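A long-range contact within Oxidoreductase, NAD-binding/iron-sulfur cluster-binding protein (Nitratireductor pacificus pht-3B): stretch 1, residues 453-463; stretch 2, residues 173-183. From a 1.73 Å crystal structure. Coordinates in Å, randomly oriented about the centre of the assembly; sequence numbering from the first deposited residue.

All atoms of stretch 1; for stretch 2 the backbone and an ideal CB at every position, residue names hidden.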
# COMPACT_ATOMS: atom_id res chain seq x y z
N TYR A 453 2.58 2.08 2.95
CA TYR A 453 3.10 3.39 3.39
C TYR A 453 4.38 3.76 2.64
O TYR A 453 4.49 4.86 2.09
CB TYR A 453 3.44 3.35 4.84
CG TYR A 453 2.24 3.50 5.74
CD1 TYR A 453 1.18 4.24 5.36
CD2 TYR A 453 2.26 2.99 7.00
CE1 TYR A 453 0.12 4.44 6.23
CE2 TYR A 453 1.21 3.13 7.87
CZ TYR A 453 0.15 3.91 7.50
OH TYR A 453 -0.93 4.15 8.41
N MET A 454 5.29 2.81 2.52
CA MET A 454 6.51 3.02 1.83
C MET A 454 6.31 3.25 0.34
O MET A 454 6.85 4.22 -0.23
CB MET A 454 7.46 1.84 2.09
CG MET A 454 8.85 1.89 1.43
SD MET A 454 8.73 1.29 -0.25
CE MET A 454 7.91 -0.40 -0.12
N ARG A 455 5.53 2.42 -0.29
CA ARG A 455 5.26 2.56 -1.71
C ARG A 455 4.56 3.86 -2.03
O ARG A 455 4.91 4.58 -3.02
CB ARG A 455 4.42 1.41 -2.21
CG ARG A 455 4.06 1.42 -3.68
CD ARG A 455 5.26 1.41 -4.62
NE ARG A 455 6.26 0.39 -4.23
CZ ARG A 455 6.10 -0.94 -4.38
NH1 ARG A 455 4.98 -1.42 -4.92
NH2 ARG A 455 7.06 -1.79 -3.97
N GLY A 456 3.55 4.21 -1.23
CA GLY A 456 2.85 5.50 -1.39
C GLY A 456 3.79 6.73 -1.27
O GLY A 456 3.72 7.61 -2.08
N ALA A 457 4.59 6.75 -0.23
CA ALA A 457 5.51 7.82 0.06
C ALA A 457 6.47 8.03 -1.06
O ALA A 457 6.75 9.17 -1.45
CB ALA A 457 6.25 7.62 1.36
N GLU A 458 6.95 6.95 -1.65
CA GLU A 458 7.78 7.03 -2.86
C GLU A 458 7.10 7.67 -4.03
O GLU A 458 7.63 8.57 -4.69
CB GLU A 458 8.28 5.63 -3.21
CG GLU A 458 9.00 5.47 -4.55
CD GLU A 458 9.22 3.96 -4.83
OE1 GLU A 458 9.70 3.27 -3.94
OE2 GLU A 458 8.98 3.45 -5.92
N ILE A 459 5.88 7.20 -4.34
CA ILE A 459 5.13 7.69 -5.48
C ILE A 459 4.76 9.16 -5.32
O ILE A 459 4.96 9.98 -6.23
CB ILE A 459 3.83 6.82 -5.71
CG1 ILE A 459 4.27 5.40 -6.18
CG2 ILE A 459 2.85 7.53 -6.67
CD1 ILE A 459 3.13 4.42 -6.09
N ALA A 460 4.30 9.52 -4.14
CA ALA A 460 3.89 10.88 -3.90
C ALA A 460 5.09 11.81 -3.76
O ALA A 460 4.96 12.97 -4.09
CB ALA A 460 3.00 11.00 -2.64
N GLY A 461 6.20 11.32 -3.27
CA GLY A 461 7.42 12.12 -3.20
C GLY A 461 7.88 12.50 -4.57
O GLY A 461 8.23 13.64 -4.83
N VAL A 462 7.86 11.54 -5.49
CA VAL A 462 8.24 11.79 -6.89
C VAL A 462 7.27 12.77 -7.53
O VAL A 462 7.67 13.72 -8.21
CB VAL A 462 8.31 10.46 -7.68
CG1 VAL A 462 8.35 10.75 -9.14
CG2 VAL A 462 9.55 9.71 -7.31
N MET A 463 5.98 12.59 -7.33
CA MET A 463 4.97 13.42 -7.96
C MET A 463 5.03 14.85 -7.48
O MET A 463 4.94 15.78 -8.28
CB MET A 463 3.58 12.83 -7.76
CG MET A 463 3.38 11.56 -8.61
SD MET A 463 1.83 10.74 -8.25
CE MET A 463 0.67 11.78 -9.14
N UNK A 173 14.20 1.33 -12.63
CA UNK A 173 15.38 1.22 -11.73
C UNK A 173 15.10 1.64 -10.31
O UNK A 173 15.57 1.01 -9.35
CB UNK A 173 16.53 2.07 -12.27
N UNK A 174 14.43 2.77 -10.14
CA UNK A 174 14.05 3.22 -8.77
C UNK A 174 13.30 2.14 -7.99
O UNK A 174 13.59 1.87 -6.81
CB UNK A 174 13.18 4.48 -8.85
N UNK A 175 12.31 1.56 -8.60
CA UNK A 175 11.54 0.50 -7.97
C UNK A 175 12.44 -0.70 -7.69
O UNK A 175 12.30 -1.31 -6.66
CB UNK A 175 10.36 0.09 -8.85
N UNK A 176 13.40 -1.01 -8.57
CA UNK A 176 14.36 -2.12 -8.35
C UNK A 176 15.28 -1.88 -7.18
O UNK A 176 15.48 -2.75 -6.35
CB UNK A 176 15.21 -2.35 -9.60
N UNK A 177 15.76 -0.65 -7.03
CA UNK A 177 16.59 -0.30 -5.90
C UNK A 177 15.83 -0.39 -4.62
O UNK A 177 16.31 -0.85 -3.63
CB UNK A 177 17.17 1.11 -6.07
N UNK A 178 14.61 0.11 -4.65
CA UNK A 178 13.74 0.04 -3.49
C UNK A 178 13.55 -1.38 -3.01
O UNK A 178 13.76 -1.70 -1.82
CB UNK A 178 12.38 0.67 -3.81
N UNK A 179 13.12 -2.27 -3.89
CA UNK A 179 12.91 -3.68 -3.56
C UNK A 179 14.22 -4.34 -3.10
O UNK A 179 14.26 -5.02 -2.09
CB UNK A 179 12.34 -4.43 -4.77
N UNK A 180 15.32 -4.09 -3.81
CA UNK A 180 16.63 -4.69 -3.40
C UNK A 180 17.11 -4.25 -2.03
O UNK A 180 17.67 -5.04 -1.29
CB UNK A 180 17.71 -4.33 -4.42
N UNK A 181 16.88 -2.97 -1.69
CA UNK A 181 17.22 -2.41 -0.38
C UNK A 181 16.40 -3.02 0.71
O UNK A 181 16.95 -3.39 1.75
CB UNK A 181 17.03 -0.89 -0.37
N UNK A 182 15.11 -3.27 0.45
CA UNK A 182 14.24 -3.81 1.47
C UNK A 182 14.59 -5.28 1.71
O UNK A 182 14.69 -5.72 2.84
CB UNK A 182 12.77 -3.65 1.07
N UNK A 183 14.78 -6.03 0.62
CA UNK A 183 15.02 -7.42 0.73
C UNK A 183 16.39 -7.75 1.31
O UNK A 183 16.50 -8.65 2.11
CB UNK A 183 14.86 -8.07 -0.65

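Both stretches are helical, their axes 12.2 Å apart at closest approach and running at 149°, closer to antiparallel than parallel. At that spacing side chains must span the gap, and stretch 1 presents M454, R455, E458 and V462 across it, with I459 at the margin.

Position 173 has nothing of stretch 1 within 5.5 Å of its ideal CB, so the contact sets no preference; it is D173, bonded elsewhere in the structure.

At 174 the CA-to-CB bond points toward stretch 1, and the ideal CB lies 5.2 Å from E458 OE2, with V462 beyond. A long apolar chain such as methionine or leucine would suit, as would a donor able to reach the carboxylate. The residue is M174: chi1 and chi2 are both t, its SD packs 3.9 Å from V462 CG2, and its CE lies 3.4 Å from E458 OE2.

Position 175 points sideways, yet its ideal CB is 4.7 Å from E458 OE2. A carboxylate at that range favours lysine or arginine, or a neutral donor such as glutamine. The deposited R175 folds back through p rotamers at chi2 and chi3 and gives E458 OE2 two hydrogen bonds within a salt bridge, from NE (2.9 Å) and NH2 (2.6 Å). Its guanidinium also lies flat on that of R455, centres 4.2 Å apart and planes at 16°. The carboxylate sits at the edge of R175, leaving a face free for this stack of like charges.

Positions 176 and 177 are out of reach, and stretch 1 does not discriminate there; they are C176 and A177.

Position 178 points toward stretch 1, its CA 9.0 Å from that of R455. Its ideal CB is 3.7 Å from E458 OE1 and 5.1 Å from M454 SD. The guanidinium of R455 invites an acid, while E458 would accept from glutamine. The residue is E178, whose OE2 receives a nearly straight hydrogen bond from R455 NH2 (2.7 Å, 173°) in a salt bridge. M454 CE is 3.3 Å from the same OE2. E178 OE1 is modelled too close to E458 OE1, at 2.3 Å, so its place is less sure.

Position 179 points sideways with no close neighbour across the gap, so many residues fit; I179 only brings its end nearer.

Positions 180 and 181, both out of reach, are A180 and A181.

Position 182 points toward stretch 1, where the M454 methyl offers an apolar surface. Isoleucine, leucine or methionine could reach it; I182 does, CD1 lying 3.5 Å from M454 CE.

Position 183, out of reach, is L183.

Stretch 2 173-183: DMRCAEIAAIL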
# COMPACT_ATOMS: atom_id res chain seq x y z
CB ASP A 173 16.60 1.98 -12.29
CG ASP A 173 17.34 1.23 -13.37
OD1 ASP A 173 17.12 -0.01 -13.58
OD2 ASP A 173 18.15 1.87 -14.06
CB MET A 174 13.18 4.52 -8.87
CG MET A 174 12.74 5.04 -7.53
SD MET A 174 11.45 6.34 -7.70
CE MET A 174 10.11 5.40 -8.53
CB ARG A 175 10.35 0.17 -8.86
CG ARG A 175 9.43 -0.89 -8.34
CD ARG A 175 8.75 -0.58 -7.04
NE ARG A 175 8.32 0.85 -6.96
CZ ARG A 175 7.27 1.37 -7.60
NH1 ARG A 175 6.53 0.60 -8.42
NH2 ARG A 175 6.98 2.70 -7.47
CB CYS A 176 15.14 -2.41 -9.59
SG CYS A 176 14.16 -3.21 -10.85
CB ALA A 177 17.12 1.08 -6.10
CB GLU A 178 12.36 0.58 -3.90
CG GLU A 178 11.32 0.58 -2.79
CD GLU A 178 9.91 0.20 -3.31
OE1 GLU A 178 9.26 0.99 -4.06
OE2 GLU A 178 9.41 -0.93 -2.99
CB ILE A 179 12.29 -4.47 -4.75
CG1 ILE A 179 10.93 -3.87 -5.07
CG2 ILE A 179 12.25 -5.95 -4.43
CD1 ILE A 179 10.28 -4.46 -6.29
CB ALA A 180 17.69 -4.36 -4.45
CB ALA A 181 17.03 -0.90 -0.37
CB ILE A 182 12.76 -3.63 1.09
CG1 ILE A 182 12.38 -2.17 1.12
CG2 ILE A 182 11.92 -4.41 2.07
CD1 ILE A 182 11.05 -1.89 0.44
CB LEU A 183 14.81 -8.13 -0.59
CG LEU A 183 13.35 -8.24 -1.13
CD1 LEU A 183 13.37 -8.91 -2.46
CD2 LEU A 183 12.49 -9.00 -0.13
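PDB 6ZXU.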